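Local atomic coordinates of GARP domain-containing protein (Trypanosoma brucei brucei TREU927, PDB entry 6XZ6), a protein that serves as a trypanosome receptor for the host complement regulator factor H and increases transmission of the parasite to tsetse flies. Residues A[98-103]-A[178-183]; A[109-114]-A[167-172]. All blocks are in the same frame, centred on the assembly; numbering follows the deposited sequence.

In the fold
Both contacts join the same two long helices, 67-125 and 165-208, of a chain that is mostly helix and has no strand. Along the chain the order is 98-103, 109-114, 167-172, 178-183, so the pair of segments in interaction 2 falls between the two of interaction 1, as expected for helices running in opposite directions. The centres of the two contacts lie about 16 Å apart, with about 7 Å between nearest atoms. Interaction 1 sits about 8 Å from the centre of the chain, where the helices pack closely. In interaction 2, about 21 Å from that centre, the nearest CA atoms are farther apart, two tyrosines bridge the helices, and the contact reaches the bound factor H.

Interaction 1 of 2, residues A[98-103]-A[178-183]; sequences KRFARA and ANKLEE
Helix segments 98-103 and 178-183 run nearly antiparallel, their axes at 154° and approaching to 9.0 Å, with Phe-100 and Lys-180 facing each other at 5.7 Å between CA atoms. That is close enough for Phe-100 CB to lie near the carbonyl O of Lys-180. With its CG anti to the carbonyl carbon (chi1 -65°), Phe-100 sends its ring along the flank of the opposite helix toward Glu-183. There Glu-183 CB sits over the middle of one ring face, 3.7 Å from the centroid, a CH-pi contact. The extended Glu-183 chain then carries the carboxylate past the far rim, and its OE2 comes 3.3 Å from Phe-100 CE1, the two planes turned 37° apart.

This is helix-to-helix packing in the elongated bundle of the GARP family; Leu-181 and Ala-101 point away from the contact and meet helix 4-61. Bent at its second torsion, the Lys-180 chain approaches the ring edge, with CG 3.6 Å from Phe-100 CD1, and the same CG lies 3.8 Å from Ala-103 CB. On the other side of the ring from Glu-183, Phe-100 CZ lies against one guanidinium face of Arg-99, toward its rim. Arg-99 NH2 donates to a water at 2.9 Å, which in turn reaches Glu-183 OE1 by a weak bond, while Arg-99 NH1 forms a salt bridge with Glu-96.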
loop_
_atom_site.group_PDB
_atom_site.type_symbol
_atom_site.label_atom_id
_atom_site.label_comp_id
_atom_site.label_asym_id
_atom_site.label_seq_id
_atom_site.Cartn_x
_atom_site.Cartn_y
_atom_site.Cartn_z
ATOM N N LYS A 98 -5.245 9.879 3.379
ATOM C CA LYS A 98 -3.959 10.461 2.939
ATOM C C LYS A 98 -2.776 10.032 3.879
ATOM O O LYS A 98 -1.680 9.781 3.400
ATOM C CB LYS A 98 -4.050 11.989 2.843
ATOM C CG LYS A 98 -4.609 12.464 1.528
ATOM C CD LYS A 98 -5.631 13.601 1.675
ATOM C CE LYS A 98 -6.563 13.699 0.473
ATOM N NZ LYS A 98 -7.422 12.484 0.300
ATOM N N ARG A 99 -3.031 9.906 5.177
ATOM C CA ARG A 99 -2.061 9.517 6.182
ATOM C C ARG A 99 -1.627 8.042 6.078
ATOM O O ARG A 99 -0.432 7.771 6.188
ATOM C CB ARG A 99 -2.640 9.838 7.553
ATOM C CG ARG A 99 -1.730 9.513 8.686
ATOM C CD ARG A 99 -2.536 9.536 9.945
ATOM N NE ARG A 99 -2.161 8.412 10.789
ATOM C CZ ARG A 99 -2.972 7.832 11.657
ATOM N NH1 ARG A 99 -4.208 8.279 11.818
ATOM N NH2 ARG A 99 -2.553 6.806 12.381
ATOM N N PHE A 100 -2.570 7.102 5.902
ATOM C CA PHE A 100 -2.263 5.683 5.753
ATOM C C PHE A 100 -1.656 5.352 4.407
ATOM O O PHE A 100 -0.810 4.467 4.333
ATOM C CB PHE A 100 -3.484 4.814 6.048
ATOM C CG PHE A 100 -3.905 4.924 7.497
ATOM C CD1 PHE A 100 -3.028 4.578 8.522
ATOM C CD2 PHE A 100 -5.167 5.405 7.838
ATOM C CE1 PHE A 100 -3.401 4.715 9.855
ATOM C CE2 PHE A 100 -5.546 5.533 9.176
ATOM C CZ PHE A 100 -4.663 5.175 10.174
ATOM N N ALA A 101 -2.076 6.077 3.348
ATOM C CA ALA A 101 -1.562 6.007 1.980
ATOM C C ALA A 101 -0.094 6.444 2.006
ATOM O O ALA A 101 0.743 5.753 1.449
ATOM C CB ALA A 101 -2.366 6.916 1.073
ATOM N N ARG A 102 0.237 7.515 2.741
ATOM C CA ARG A 102 1.608 7.999 2.897
ATOM C C ARG A 102 2.503 6.950 3.554
ATOM O O ARG A 102 3.639 6.760 3.128
ATOM C CB ARG A 102 1.634 9.292 3.713
ATOM C CG ARG A 102 2.917 10.090 3.521
ATOM C CD ARG A 102 2.923 11.455 4.156
ATOM N NE ARG A 102 2.581 11.462 5.575
ATOM C CZ ARG A 102 1.424 11.894 6.058
ATOM N NH1 ARG A 102 0.465 12.315 5.234
ATOM N NH2 ARG A 102 1.214 11.913 7.369
ATOM N N ALA A 103 1.995 6.292 4.601
ATOM C CA ALA A 103 2.685 5.267 5.377
ATOM C C ALA A 103 3.022 4.077 4.492
ATOM O O ALA A 103 4.145 3.578 4.514
ATOM C CB ALA A 103 1.789 4.829 6.519
ATOM N N ALA A 178 0.314 -4.160 6.832
ATOM C CA ALA A 178 -0.951 -4.876 6.756
ATOM C C ALA A 178 -1.977 -4.160 7.661
ATOM O O ALA A 178 -3.120 -4.009 7.245
ATOM C CB ALA A 178 -0.769 -6.312 7.193
ATOM N N ASN A 179 -1.563 -3.639 8.847
ATOM C CA ASN A 179 -2.471 -2.879 9.725
ATOM C C ASN A 179 -2.831 -1.512 9.124
ATOM O O ASN A 179 -3.972 -1.068 9.231
ATOM C CB ASN A 179 -1.906 -2.728 11.155
ATOM C CG ASN A 179 -1.779 -4.034 11.914
ATOM O OD1 ASN A 179 -2.597 -4.961 11.770
ATOM N ND2 ASN A 179 -0.749 -4.143 12.748
ATOM N N LYS A 180 -1.862 -0.843 8.509
ATOM C CA LYS A 180 -2.067 0.444 7.870
ATOM C C LYS A 180 -3.000 0.288 6.654
ATOM O O LYS A 180 -3.829 1.154 6.406
ATOM C CB LYS A 180 -0.718 1.053 7.464
ATOM C CG LYS A 180 -0.294 2.205 8.338
ATOM C CD LYS A 180 0.833 1.879 9.269
ATOM C CE LYS A 180 1.053 2.994 10.267
ATOM N NZ LYS A 180 2.056 2.621 11.296
ATOM N N LEU A 181 -2.895 -0.831 5.928
ATOM C CA LEU A 181 -3.738 -1.131 4.776
ATOM C C LEU A 181 -5.172 -1.409 5.222
ATOM O O LEU A 181 -6.086 -0.973 4.547
ATOM C CB LEU A 181 -3.136 -2.297 3.957
ATOM C CG LEU A 181 -3.833 -2.724 2.656
ATOM C CD1 LEU A 181 -4.013 -1.553 1.679
ATOM C CD2 LEU A 181 -3.053 -3.811 1.985
ATOM N N GLU A 182 -5.364 -2.047 6.390
ATOM C CA GLU A 182 -6.669 -2.343 6.993
ATOM C C GLU A 182 -7.353 -1.048 7.438
ATOM O O GLU A 182 -8.547 -0.883 7.214
ATOM C CB GLU A 182 -6.477 -3.267 8.198
ATOM C CG GLU A 182 -7.706 -4.082 8.579
ATOM C CD GLU A 182 -7.543 -4.980 9.799
ATOM O OE1 GLU A 182 -6.396 -5.368 10.132
ATOM O OE2 GLU A 182 -8.581 -5.304 10.422
ATOM N N GLU A 183 -6.589 -0.130 8.041
ATOM C CA GLU A 183 -7.037 1.188 8.470
ATOM C C GLU A 183 -7.283 2.098 7.276
ATOM O O GLU A 183 -8.101 3.000 7.398
ATOM C CB GLU A 183 -6.009 1.840 9.404
ATOM C CG GLU A 183 -5.949 1.243 10.799
ATOM C CD GLU A 183 -4.811 1.769 11.650
ATOM O OE1 GLU A 183 -5.083 2.223 12.787
ATOM O OE2 GLU A 183 -3.648 1.729 11.189
HETATM O O HOH W 1 -3.276 4.707 14.299
#

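Interaction 2 of 2, residues A[109-114]-A[167-172]; sequences SEYESV and AEEYLQ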
loop_
_atom_site.group_PDB
_atom_site.type_symbol
_atom_site.label_atom_id
_atom_site.label_comp_id
_atom_site.label_asym_id
_atom_site.label_seq_id
_atom_site.Cartn_x
_atom_site.Cartn_y
_atom_site.Cartn_z
ATOM N N SER A 109 8.324 2.148 -1.030
ATOM C CA SER A 109 9.556 2.828 -1.415
ATOM C C SER A 109 10.793 2.173 -0.800
ATOM O O SER A 109 11.798 2.018 -1.477
ATOM C CB SER A 109 9.481 4.308 -1.060
ATOM O OG SER A 109 10.789 4.838 -0.963
ATOM N N GLU A 110 10.697 1.750 0.455
ATOM C CA GLU A 110 11.776 1.108 1.210
ATOM C C GLU A 110 12.215 -0.225 0.629
ATOM O O GLU A 110 13.408 -0.551 0.716
ATOM C CB GLU A 110 11.329 0.882 2.665
ATOM C CG GLU A 110 12.468 0.803 3.671
ATOM C CD GLU A 110 12.090 0.303 5.055
ATOM O OE1 GLU A 110 10.885 0.322 5.402
ATOM O OE2 GLU A 110 13.000 -0.144 5.790
ATOM N N TYR A 111 11.257 -1.008 0.070
ATOM C CA TYR A 111 11.529 -2.369 -0.398
ATOM C C TYR A 111 11.385 -2.676 -1.884
ATOM O O TYR A 111 11.974 -3.667 -2.303
ATOM C CB TYR A 111 10.644 -3.358 0.379
ATOM C CG TYR A 111 10.990 -3.438 1.845
ATOM C CD1 TYR A 111 12.095 -4.166 2.281
ATOM C CD2 TYR A 111 10.231 -2.773 2.798
ATOM C CE1 TYR A 111 12.425 -4.245 3.632
ATOM C CE2 TYR A 111 10.579 -2.805 4.146
ATOM C CZ TYR A 111 11.679 -3.545 4.557
ATOM O OH TYR A 111 12.022 -3.631 5.880
ATOM N N GLU A 112 10.597 -1.917 -2.670
ATOM C CA GLU A 112 10.363 -2.320 -4.066
ATOM C C GLU A 112 11.648 -2.488 -4.900
ATOM O O GLU A 112 11.761 -3.499 -5.595
ATOM C CB GLU A 112 9.353 -1.418 -4.785
ATOM C CG GLU A 112 8.754 -2.033 -6.047
ATOM C CD GLU A 112 9.571 -1.932 -7.319
ATOM O OE1 GLU A 112 9.362 -2.768 -8.226
ATOM O OE2 GLU A 112 10.426 -1.021 -7.412
ATOM N N SER A 113 12.592 -1.538 -4.834
ATOM C CA SER A 113 13.842 -1.585 -5.603
ATOM C C SER A 113 14.771 -2.745 -5.184
ATOM O O SER A 113 15.573 -3.247 -5.997
ATOM C CB SER A 113 14.583 -0.261 -5.473
ATOM O OG SER A 113 14.687 0.064 -4.095
ATOM N N VAL A 114 14.666 -3.146 -3.905
ATOM C CA VAL A 114 15.449 -4.234 -3.341
ATOM C C VAL A 114 14.948 -5.560 -3.940
ATOM O O VAL A 114 15.741 -6.269 -4.552
ATOM C CB VAL A 114 15.481 -4.207 -1.773
ATOM C CG1 VAL A 114 16.161 -5.457 -1.192
ATOM C CG2 VAL A 114 16.163 -2.933 -1.264
ATOM N N ALA A 167 14.840 -10.489 5.696
ATOM C CA ALA A 167 13.556 -11.175 5.560
ATOM C C ALA A 167 12.739 -11.075 6.847
ATOM O O ALA A 167 11.527 -10.926 6.774
ATOM C CB ALA A 167 13.797 -12.617 5.189
ATOM N N GLU A 168 13.391 -11.093 8.013
ATOM C CA GLU A 168 12.749 -10.924 9.324
ATOM C C GLU A 168 12.312 -9.475 9.509
ATOM O O GLU A 168 11.190 -9.237 9.951
ATOM C CB GLU A 168 13.682 -11.381 10.473
ATOM C CG GLU A 168 13.109 -11.216 11.869
ATOM C CD GLU A 168 11.891 -12.031 12.263
ATOM O OE1 GLU A 168 11.673 -13.111 11.674
ATOM O OE2 GLU A 168 11.164 -11.601 13.186
ATOM N N GLU A 169 13.173 -8.500 9.132
ATOM C CA GLU A 169 12.834 -7.079 9.204
ATOM C C GLU A 169 11.732 -6.752 8.184
ATOM O O GLU A 169 10.844 -5.984 8.514
ATOM C CB GLU A 169 14.080 -6.210 9.079
ATOM C CG GLU A 169 13.852 -4.710 9.005
ATOM C CD GLU A 169 14.884 -4.036 8.119
ATOM O OE1 GLU A 169 14.803 -4.173 6.872
ATOM O OE2 GLU A 169 15.805 -3.404 8.683
ATOM N N TYR A 170 11.706 -7.411 7.022
ATOM C CA TYR A 170 10.599 -7.228 6.070
ATOM C C TYR A 170 9.291 -7.701 6.680
ATOM O O TYR A 170 8.320 -6.966 6.606
ATOM C CB TYR A 170 10.833 -7.907 4.706
ATOM C CG TYR A 170 9.636 -7.763 3.791
ATOM C CD1 TYR A 170 9.343 -6.543 3.178
ATOM C CD2 TYR A 170 8.740 -8.809 3.618
ATOM C CE1 TYR A 170 8.202 -6.382 2.385
ATOM C CE2 TYR A 170 7.586 -8.654 2.848
ATOM C CZ TYR A 170 7.314 -7.432 2.244
ATOM O OH TYR A 170 6.191 -7.280 1.463
ATOM N N LEU A 171 9.263 -8.877 7.323
ATOM C CA LEU A 171 8.063 -9.369 8.016
ATOM C C LEU A 171 7.559 -8.345 9.065
ATOM O O LEU A 171 6.369 -8.023 9.070
ATOM C CB LEU A 171 8.317 -10.748 8.679
ATOM C CG LEU A 171 7.220 -11.304 9.613
ATOM C CD1 LEU A 171 5.894 -11.582 8.843
ATOM C CD2 LEU A 171 7.698 -12.538 10.354
ATOM N N GLN A 172 8.453 -7.827 9.924
ATOM C CA GLN A 172 8.089 -6.861 10.948
ATOM C C GLN A 172 7.407 -5.639 10.330
ATOM O O GLN A 172 6.334 -5.266 10.773
ATOM C CB GLN A 172 9.316 -6.487 11.787
ATOM C CG GLN A 172 9.890 -7.642 12.643
ATOM C CD GLN A 172 11.184 -7.337 13.422
ATOM O OE1 GLN A 172 11.838 -6.273 13.284
ATOM N NE2 GLN A 172 11.591 -8.289 14.272
#
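Tyr-111 reaches across between helix segments 109-114 and 167-172 to meet both Tyr-170 and Glu-169. The CA atoms of Tyr-111 and Tyr-170 stand 8.1 Å apart, so side chains make the contact. From Tyr-111 CB, which points toward the other segment, chi1 of -66° sets CG anti to the carbonyl carbon and starts the ring across. At CG the ring already meets the edge of Tyr-170, whose CD1 is 3.8 Å away. The same CD1 lies 3.7 Å from Tyr-111 CD1 and 3.9 Å from CD2, hanging 3.6 Å above the plane near the ring centre. The result is a T-shaped pair, with Tyr-170 supplying the edge, centroids 5.0 Å apart and planes at 82°. Farther out, Tyr-111 CE1 comes near Tyr-170 CB, and CZ is still within van der Waals range of Tyr-170 CD1. At the tip, OH donates a 3.0 Å hydrogen bond to Glu-169 OE1, arriving from above the carboxylate plane, 42° out of it. The Glu-169 chain bends at chi2 to bring this oxygen over. Its other oxygen, OE2, makes a salt bridge with Lys-33 of the complement factor H chain, so the hydroxyl probably helps to position a carboxylate that meets factor H. Glu-110 OE2 nearby may add negative character to this patch. Helix 4-61 packs on both rings through Leu-23, and on Tyr-170 also through Val-19; Tyr-170 packs as well on Ala-155 of helix 148-161 and edge-to-face with Phe-115 of helix 67-125.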